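Local coordinates for protein diaminopropionate ammonia-lyase (Escherichia coli, PDB 4D9K) that catalyses the pyridoxal phosphate-dependent alpha,beta-elimination of both L- and D-alpha,beta-diaminopropionate, yielding pyruvate and ammonia, at residues L6-A11 with Q308-Q313; R33-K38 with L100-L105. All coordinates share one frame; numbering follows the deposited sequence.

Contact 1 (L6-A11 with Q308-Q313); sequences LKIDIA and QFISCQ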
ATOM      1  N   LEU A   6      12.328  -4.794 -16.385  1.00 36.68           N
ATOM      2  CA  LEU A   6      11.338  -3.967 -17.058  1.00 36.47           C
ATOM      3  C   LEU A   6      12.059  -3.019 -18.005  1.00 37.14           C
ATOM      4  O   LEU A   6      13.205  -2.636 -17.753  1.00 37.19           O
ATOM      5  CB  LEU A   6      10.493  -3.184 -16.044  1.00 35.05           C
ATOM      6  CG  LEU A   6       9.746  -3.968 -14.956  1.00 34.38           C
ATOM      7  CD1 LEU A   6       8.882  -3.032 -14.119  1.00 33.34           C
ATOM      8  CD2 LEU A   6       8.906  -5.099 -15.541  1.00 34.83           C
ATOM      9  N   LYS A   7      11.390  -2.660 -19.098  1.00 37.89           N
ATOM     10  CA  LYS A   7      11.950  -1.762 -20.101  1.00 38.56           C
ATOM     11  C   LYS A   7      12.273  -0.399 -19.479  1.00 37.93           C
ATOM     12  O   LYS A   7      11.373   0.369 -19.134  1.00 37.01           O
ATOM     13  CB  LYS A   7      10.983  -1.622 -21.285  1.00 39.52           C
ATOM     14  CG  LYS A   7      11.460  -0.701 -22.396  1.00 40.23           C
ATOM     15  CD  LYS A   7      10.317  -0.320 -23.320  1.00 41.31           C
ATOM     16  CE  LYS A   7      10.787   0.620 -24.420  1.00 42.34           C
ATOM     17  NZ  LYS A   7       9.673   0.984 -25.338  1.00 43.15           N
ATOM     18  N   ILE A   8      13.570  -0.134 -19.322  1.00 38.22           N
ATOM     19  CA  ILE A   8      14.081   1.101 -18.722  1.00 38.46           C
ATOM     20  C   ILE A   8      15.224   1.643 -19.598  1.00 39.13           C
ATOM     21  O   ILE A   8      16.361   1.798 -19.142  1.00 39.83           O
ATOM     22  CB  ILE A   8      14.539   0.855 -17.255  1.00 38.26           C
ATOM     23  CG1 ILE A   8      13.334   0.582 -16.347  1.00 37.67           C
ATOM     24  CG2 ILE A   8      15.330   2.036 -16.698  1.00 38.55           C
ATOM     25  CD1 ILE A   8      12.553   1.818 -15.939  1.00 35.66           C
ATOM     26  N   ASP A   9      14.913   1.930 -20.859  1.00 39.40           N
ATOM     27  CA  ASP A   9      15.935   2.292 -21.846  1.00 39.28           C
ATOM     28  C   ASP A   9      16.467   3.707 -21.657  1.00 37.87           C
ATOM     29  O   ASP A   9      15.747   4.686 -21.860  1.00 37.05           O
ATOM     30  CB  ASP A   9      15.415   2.080 -23.270  1.00 40.81           C
ATOM     31  CG  ASP A   9      15.209   0.614 -23.600  1.00 42.39           C
ATOM     32  OD1 ASP A   9      16.081  -0.210 -23.242  1.00 43.27           O
ATOM     33  OD2 ASP A   9      14.180   0.281 -24.219  1.00 43.15           O
ATOM     34  N   ILE A  10      17.733   3.787 -21.259  1.00 37.02           N
ATOM     35  CA  ILE A  10      18.396   5.048 -20.957  1.00 36.44           C
ATOM     36  C   ILE A  10      19.128   5.595 -22.177  1.00 37.48           C
ATOM     37  O   ILE A  10      19.891   4.881 -22.840  1.00 38.05           O
ATOM     38  CB  ILE A  10      19.399   4.891 -19.795  1.00 36.22           C
ATOM     39  CG1 ILE A  10      18.743   4.175 -18.610  1.00 35.77           C
ATOM     40  CG2 ILE A  10      19.933   6.250 -19.361  1.00 35.89           C
ATOM     41  CD1 ILE A  10      19.722   3.431 -17.729  1.00 36.03           C
ATOM     42  N   ALA A  11      18.882   6.869 -22.464  1.00 37.34           N
ATOM     43  CA  ALA A  11      19.586   7.580 -23.518  1.00 37.92           C
ATOM     44  C   ALA A  11      20.163   8.875 -22.968  1.00 37.80           C
ATOM     45  O   ALA A  11      19.455   9.663 -22.333  1.00 37.56           O
ATOM     46  CB  ALA A  11      18.651   7.869 -24.684  1.00 38.06           C
ATOM     47  N   GLN A 308      19.541  12.895 -19.113  1.00 32.84           N
ATOM     48  CA  GLN A 308      19.165  11.619 -19.704  1.00 33.00           C
ATOM     49  C   GLN A 308      17.660  11.497 -19.944  1.00 32.99           C
ATOM     50  O   GLN A 308      16.854  12.163 -19.290  1.00 32.57           O
ATOM     51  CB  GLN A 308      19.674  10.456 -18.835  1.00 32.88           C
ATOM     52  CG  GLN A 308      21.129  10.080 -19.099  1.00 33.04           C
ATOM     53  CD  GLN A 308      21.775   9.270 -17.984  1.00 33.00           C
ATOM     54  OE1 GLN A 308      21.265   9.189 -16.864  1.00 32.25           O
ATOM     55  NE2 GLN A 308      22.921   8.670 -18.289  1.00 33.42           N
ATOM     56  N   PHE A 309      17.297  10.654 -20.905  1.00 33.49           N
ATOM     57  CA  PHE A 309      15.902  10.353 -21.195  1.00 33.64           C
ATOM     58  C   PHE A 309      15.673   8.857 -21.043  1.00 34.17           C
ATOM     59  O   PHE A 309      16.370   8.045 -21.657  1.00 34.61           O
ATOM     60  CB  PHE A 309      15.524  10.785 -22.616  1.00 33.76           C
ATOM     61  CG  PHE A 309      15.562  12.269 -22.832  1.00 33.60           C
ATOM     62  CD1 PHE A 309      16.686  12.874 -23.386  1.00 33.66           C
ATOM     63  CD2 PHE A 309      14.474  13.063 -22.491  1.00 33.35           C
ATOM     64  CE1 PHE A 309      16.721  14.245 -23.588  1.00 33.95           C
ATOM     65  CE2 PHE A 309      14.506  14.435 -22.687  1.00 33.68           C
ATOM     66  CZ  PHE A 309      15.632  15.029 -23.237  1.00 33.61           C
ATOM     67  N   ILE A 310      14.703   8.497 -20.210  1.00 34.21           N
ATOM     68  CA  ILE A 310      14.311   7.105 -20.071  1.00 34.55           C
ATOM     69  C   ILE A 310      12.969   6.882 -20.750  1.00 35.27           C
ATOM     70  O   ILE A 310      12.008   7.613 -20.511  1.00 35.49           O
ATOM     71  CB  ILE A 310      14.291   6.638 -18.598  1.00 33.71           C
ATOM     72  CG1 ILE A 310      15.710   6.679 -18.019  1.00 33.43           C
ATOM     73  CG2 ILE A 310      13.713   5.230 -18.481  1.00 33.75           C
ATOM     74  CD1 ILE A 310      15.831   6.188 -16.595  1.00 32.64           C
ATOM     75  N   SER A 311      12.939   5.890 -21.631  1.00 36.70           N
ATOM     76  CA  SER A 311      11.705   5.379 -22.199  1.00 37.61           C
ATOM     77  C   SER A 311      11.377   4.113 -21.428  1.00 37.98           C
ATOM     78  O   SER A 311      12.201   3.194 -21.352  1.00 38.42           O
ATOM     79  CB  SER A 311      11.891   5.068 -23.682  1.00 38.61           C
ATOM     80  OG  SER A 311      10.787   4.335 -24.184  1.00 39.89           O
ATOM     81  N   CYS A 312      10.187   4.073 -20.839  1.00 37.82           N
ATOM     82  CA  CYS A 312       9.849   2.989 -19.928  1.00 37.96           C
ATOM     83  C   CYS A 312       8.495   2.341 -20.195  1.00 38.65           C
ATOM     84  O   CYS A 312       7.590   2.955 -20.766  1.00 39.37           O
ATOM     85  CB  CYS A 312       9.955   3.451 -18.465  1.00 37.22           C
ATOM     86  SG  CYS A 312       8.655   4.581 -17.931  1.00 36.53           S
ATOM     87  N   GLN A 313       8.396   1.086 -19.762  1.00 38.80           N
ATOM     88  CA  GLN A 313       7.210   0.238 -19.873  1.00 39.58           C
ATOM     89  C   GLN A 313       6.057   0.748 -19.000  1.00 39.42           C
ATOM     90  O   GLN A 313       6.290   1.426 -17.998  1.00 38.35           O
ATOM     91  CB  GLN A 313       7.606  -1.158 -19.399  1.00 39.93           C
ATOM     92  CG  GLN A 313       6.930  -2.324 -20.086  1.00 40.57           C
ATOM     93  CD  GLN A 313       7.520  -3.654 -19.647  1.00 40.80           C
ATOM     94  OE1 GLN A 313       8.685  -3.736 -19.242  1.00 39.99           O
ATOM     95  NE2 GLN A 313       6.716  -4.705 -19.723  1.00 41.28           N
TER
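I8, D9, I10 and A11 pair with C312, S311, I310 and F309 as an antiparallel strand at the border of a mixed, otherwise parallel beta sheet, in a fold of the tryptophan synthase beta type. The local strand axes make 157° in N-to-C direction, and hydrogen-bonded and non-hydrogen-bonded pairs alternate. In the A11–F309 pair, F309 N lies 2.8 Å from A11 O and A11 N lies 2.9 Å from F309 O; in the D9–S311 pair, D9 N stands 3.0 Å from S311 O. The tight face carries I8, I10, I310 and C312. I10 and I310 run side by side, with CG1 beside the backbone N in both, and their CG1 atoms meet at 4.0 Å. I8 divides its branches: its CG2 reaches I310 CG2 at 4.0 Å, while its CD1 lies 4.0 Å from C312 CB. Helix 342-352 covers I8, I310 and C312, and V316 of helix 314-325 also touches I8. The opposite face is looser: D9 and A11 are exposed, and D9 meets S311 mainly through the backbone. K7 runs fully extended past S311, its ammonium group forming a salt bridge with D261. Q313 N still donates to K7 O, but K7 N turns to a side chain, Q313 OE1, at 2.9 Å, nearly straight at 172° and in the plane of the amide carbonyl.

Contact 2 (R33-K38 with L100-L105); sequences RQFHQK and LSFEHL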
ATOM      1  N   ARG A  33       4.699  31.789  -6.930  1.00 37.22           N
ATOM      2  CA  ARG A  33       4.487  31.337  -5.564  1.00 37.29           C
ATOM      3  C   ARG A  33       3.794  32.405  -4.715  1.00 38.47           C
ATOM      4  O   ARG A  33       2.931  32.079  -3.897  1.00 38.81           O
ATOM      5  CB  ARG A  33       5.801  30.897  -4.914  1.00 36.36           C
ATOM      6  CG  ARG A  33       5.590  30.181  -3.591  1.00 35.97           C
ATOM      7  CD  ARG A  33       6.892  29.726  -2.963  1.00 35.28           C
ATOM      8  NE  ARG A  33       6.685  29.160  -1.629  1.00 35.36           N
ATOM      9  CZ  ARG A  33       7.636  28.579  -0.902  1.00 35.13           C
ATOM     10  NH1 ARG A  33       8.872  28.472  -1.376  1.00 34.54           N
ATOM     11  NH2 ARG A  33       7.355  28.095   0.300  1.00 35.16           N
ATOM     12  N   GLN A  34       4.162  33.671  -4.923  1.00 39.45           N
ATOM     13  CA  GLN A  34       3.575  34.791  -4.177  1.00 40.98           C
ATOM     14  C   GLN A  34       2.099  35.002  -4.505  1.00 40.65           C
ATOM     15  O   GLN A  34       1.339  35.487  -3.668  1.00 41.03           O
ATOM     16  CB  GLN A  34       4.378  36.078  -4.384  1.00 43.34           C
ATOM     17  CG  GLN A  34       5.615  36.161  -3.496  1.00 45.56           C
ATOM     18  CD  GLN A  34       6.743  36.980  -4.103  1.00 47.23           C
ATOM     19  OE1 GLN A  34       6.527  38.084  -4.600  1.00 49.77           O
ATOM     20  NE2 GLN A  34       7.962  36.442  -4.054  1.00 47.29           N
ATOM     21  N   PHE A  35       1.702  34.626  -5.721  1.00 39.63           N
ATOM     22  CA  PHE A  35       0.288  34.553  -6.071  1.00 39.31           C
ATOM     23  C   PHE A  35      -0.398  33.428  -5.298  1.00 38.82           C
ATOM     24  O   PHE A  35      -1.446  33.643  -4.691  1.00 39.44           O
ATOM     25  CB  PHE A  35       0.090  34.357  -7.580  1.00 38.42           C
ATOM     26  CG  PHE A  35      -1.281  33.856  -7.950  1.00 38.11           C
ATOM     27  CD1 PHE A  35      -2.391  34.701  -7.886  1.00 38.97           C
ATOM     28  CD2 PHE A  35      -1.470  32.536  -8.353  1.00 36.89           C
ATOM     29  CE1 PHE A  35      -3.657  34.234  -8.215  1.00 39.10           C
ATOM     30  CE2 PHE A  35      -2.735  32.066  -8.685  1.00 36.90           C
ATOM     31  CZ  PHE A  35      -3.828  32.913  -8.615  1.00 37.97           C
ATOM     32  N   HIS A  36       0.199  32.235  -5.326  1.00 37.77           N
ATOM     33  CA  HIS A  36      -0.400  31.059  -4.695  1.00 37.35           C
ATOM     34  C   HIS A  36      -0.561  31.200  -3.210  1.00 38.12           C
ATOM     35  O   HIS A  36      -1.525  30.687  -2.642  1.00 38.40           O
ATOM     36  CB  HIS A  36       0.367  29.789  -5.048  1.00 35.78           C
ATOM     37  CG  HIS A  36       0.191  29.365  -6.484  1.00 34.88           C
ATOM     38  ND1 HIS A  36       1.190  29.427  -7.384  1.00 34.78           N
ATOM     39  CD2 HIS A  36      -0.925  28.888  -7.165  1.00 34.45           C
ATOM     40  CE1 HIS A  36       0.740  29.007  -8.577  1.00 34.12           C
ATOM     41  NE2 HIS A  36      -0.556  28.679  -8.443  1.00 34.22           N
ATOM     42  N   GLN A  37       0.368  31.919  -2.582  1.00 38.94           N
ATOM     43  CA  GLN A  37       0.342  32.178  -1.140  1.00 40.21           C
ATOM     44  C   GLN A  37      -0.869  33.009  -0.701  1.00 41.44           C
ATOM     45  O   GLN A  37      -1.238  32.998   0.475  1.00 41.96           O
ATOM     46  CB  GLN A  37       1.649  32.845  -0.689  1.00 40.72           C
ATOM     47  CG  GLN A  37       2.832  31.884  -0.641  1.00 40.50           C
ATOM     48  CD  GLN A  37       4.177  32.565  -0.454  1.00 40.92           C
ATOM     49  OE1 GLN A  37       4.334  33.757  -0.721  1.00 42.11           O
ATOM     50  NE2 GLN A  37       5.163  31.799  -0.008  1.00 40.35           N
ATOM     51  N   LYS A  38      -1.483  33.709  -1.653  1.00 42.17           N
ATOM     52  CA  LYS A  38      -2.664  34.537  -1.398  1.00 43.46           C
ATOM     53  C   LYS A  38      -3.969  33.748  -1.405  1.00 43.48           C
ATOM     54  O   LYS A  38      -4.975  34.203  -0.854  1.00 44.50           O
ATOM     55  CB  LYS A  38      -2.754  35.666  -2.423  1.00 44.53           C
ATOM     56  CG  LYS A  38      -1.610  36.659  -2.354  1.00 45.04           C
ATOM     57  CD  LYS A  38      -1.651  37.601  -3.536  1.00 45.79           C
ATOM     58  CE  LYS A  38      -0.472  38.551  -3.504  1.00 46.63           C
ATOM     59  NZ  LYS A  38      -0.402  39.304  -4.780  1.00 47.78           N
ATOM     60  N   LEU A 100      -2.692  41.573  -6.154  1.00 43.70           N
ATOM     61  CA  LEU A 100      -4.039  41.116  -6.483  1.00 42.81           C
ATOM     62  C   LEU A 100      -4.864  40.783  -5.247  1.00 42.98           C
ATOM     63  O   LEU A 100      -4.432  40.011  -4.383  1.00 42.86           O
ATOM     64  CB  LEU A 100      -4.000  39.918  -7.441  1.00 41.79           C
ATOM     65  CG  LEU A 100      -5.325  39.226  -7.797  1.00 41.71           C
ATOM     66  CD1 LEU A 100      -6.304  40.164  -8.493  1.00 41.89           C
ATOM     67  CD2 LEU A 100      -5.054  38.000  -8.656  1.00 40.60           C
ATOM     68  N   SER A 101      -6.046  41.392  -5.176  1.00 43.34           N
ATOM     69  CA  SER A 101      -7.045  41.075  -4.167  1.00 43.41           C
ATOM     70  C   SER A 101      -8.192  40.348  -4.854  1.00 43.91           C
ATOM     71  O   SER A 101      -8.806  40.883  -5.785  1.00 43.71           O
ATOM     72  CB  SER A 101      -7.556  42.348  -3.487  1.00 44.20           C
ATOM     73  OG  SER A 101      -8.768  42.112  -2.787  1.00 44.27           O
ATOM     74  N   PHE A 102      -8.469  39.128  -4.397  1.00 44.29           N
ATOM     75  CA  PHE A 102      -9.553  38.322  -4.951  1.00 45.76           C
ATOM     76  C   PHE A 102     -10.901  38.991  -4.713  1.00 47.30           C
ATOM     77  O   PHE A 102     -11.785  38.949  -5.571  1.00 47.58           O
ATOM     78  CB  PHE A 102      -9.553  36.909  -4.351  1.00 46.08           C
ATOM     79  CG  PHE A 102      -8.301  36.125  -4.633  1.00 45.02           C
ATOM     80  CD1 PHE A 102      -7.883  35.895  -5.938  1.00 44.82           C
ATOM     81  CD2 PHE A 102      -7.550  35.602  -3.591  1.00 45.36           C
ATOM     82  CE1 PHE A 102      -6.729  35.166  -6.199  1.00 44.81           C
ATOM     83  CE2 PHE A 102      -6.396  34.870  -3.843  1.00 45.36           C
ATOM     84  CZ  PHE A 102      -5.983  34.654  -5.149  1.00 44.16           C
ATOM     85  N   GLU A 103     -11.039  39.612  -3.545  1.00 49.37           N
ATOM     86  CA  GLU A 103     -12.248  40.341  -3.177  1.00 51.87           C
ATOM     87  C   GLU A 103     -12.512  41.534  -4.095  1.00 52.04           C
ATOM     88  O   GLU A 103     -13.658  41.802  -4.453  1.00 53.96           O
ATOM     89  CB  GLU A 103     -12.183  40.783  -1.711  1.00 53.99           C
ATOM     90  CG  GLU A 103     -12.400  39.652  -0.714  1.00 55.57           C
ATOM     91  CD  GLU A 103     -13.768  39.005  -0.854  1.00 57.68           C
ATOM     92  OE1 GLU A 103     -13.822  37.794  -1.151  1.00 58.13           O
ATOM     93  OE2 GLU A 103     -14.790  39.706  -0.684  1.00 59.83           O
ATOM     94  N   HIS A 104     -11.453  42.244  -4.475  1.00 50.78           N
ATOM     95  CA  HIS A 104     -11.578  43.353  -5.418  1.00 52.01           C
ATOM     96  C   HIS A 104     -11.868  42.889  -6.823  1.00 51.82           C
ATOM     97  O   HIS A 104     -12.659  43.516  -7.535  1.00 53.45           O
ATOM     98  CB  HIS A 104     -10.335  44.230  -5.401  1.00 51.48           C
ATOM     99  CG  HIS A 104     -10.398  45.373  -6.378  1.00 52.67           C
ATOM    100  ND1 HIS A 104      -9.718  45.370  -7.539  1.00 52.73           N
ATOM    101  CD2 HIS A 104     -11.119  46.564  -6.347  1.00 54.52           C
ATOM    102  CE1 HIS A 104      -9.974  46.508  -8.210  1.00 53.83           C
ATOM    103  NE2 HIS A 104     -10.832  47.238  -7.479  1.00 55.20           N
ATOM    104  N   LEU A 105     -11.228  41.794  -7.231  1.00 49.99           N
ATOM    105  CA  LEU A 105     -11.467  41.178  -8.536  1.00 49.84           C
ATOM    106  C   LEU A 105     -12.918  40.720  -8.701  1.00 51.49           C
ATOM    107  O   LEU A 105     -13.491  40.843  -9.783  1.00 51.47           O
ATOM    108  CB  LEU A 105     -10.506  40.004  -8.760  1.00 48.21           C
ATOM    109  CG  LEU A 105     -10.599  39.149 -10.030  1.00 47.30           C
ATOM    110  CD1 LEU A 105     -10.508  39.984 -11.300  1.00 47.19           C
ATOM    111  CD2 LEU A 105      -9.510  38.087 -10.011  1.00 46.06           C
TER
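The backbones of R33-K38 and L100-L105 stay well apart, with nearest CA atoms 7.9 Å from each other at F35 and L100, and no hydrogen bond crosses between them. The contact is packing, mostly of side chains, between the end region of helix 26-36 with K38 and the start of helix 102-106 with L100 just before it. S101 is the N-cap residue of helix 102-106, its OG accepting from H104 N at 3.2 Å. Two phenylalanines bridge the gap. With CG anti to the backbone N (chi1 162°), the F35 ring is carried so that its CE1 corner reaches the other segment. This atom meets F102 CE1 at 3.8 Å and L100 CD2 at 4.0 Å, the methyl lying at the edge of the F35 ring near its plane. The F35 and F102 side chains cross at about a right angle, and F35 CE1 lies at the edge of the F102 ring. On its own helix F35 is also braced, its CD2 standing over the centre of the H36 ring, and A86 of helix 78-93 touches it as well. K38 frames the more exposed side. Its extended chain passes L100 O, with CD 3.8 Å from that oxygen, and its NZ is hydrogen-bonded to the carbonyl of E98. I39 and L134 add apolar contacts to F102. Another part of the F102 rim faces the K38 peptide, K38 O lying near the ring plane only 3.4 Å from CE2.

How the contacts relate
Contacts 1 and 2 do not touch: their centres are 41 Å apart, their nearest atoms about 25 Å, and they lie on opposite sides of the chain's centre, at 19 and 22 Å from it. Along the sequence, contact 2 is nested inside the long loop that contact 1 closes, and helix 26-36 is the next element after strand 8-12, across a connection of 13 residues, so the N-terminal region spans the two sites. Both lie away from K77, the lysine that binds pyridoxal phosphate, and from D120, the probable proton acceptor for the L-substrate. Contact 2 nevertheless packs on helix 78-93, which begins immediately after K77, whereas contact 1 forms one outer edge of the six-stranded sheet within this chain.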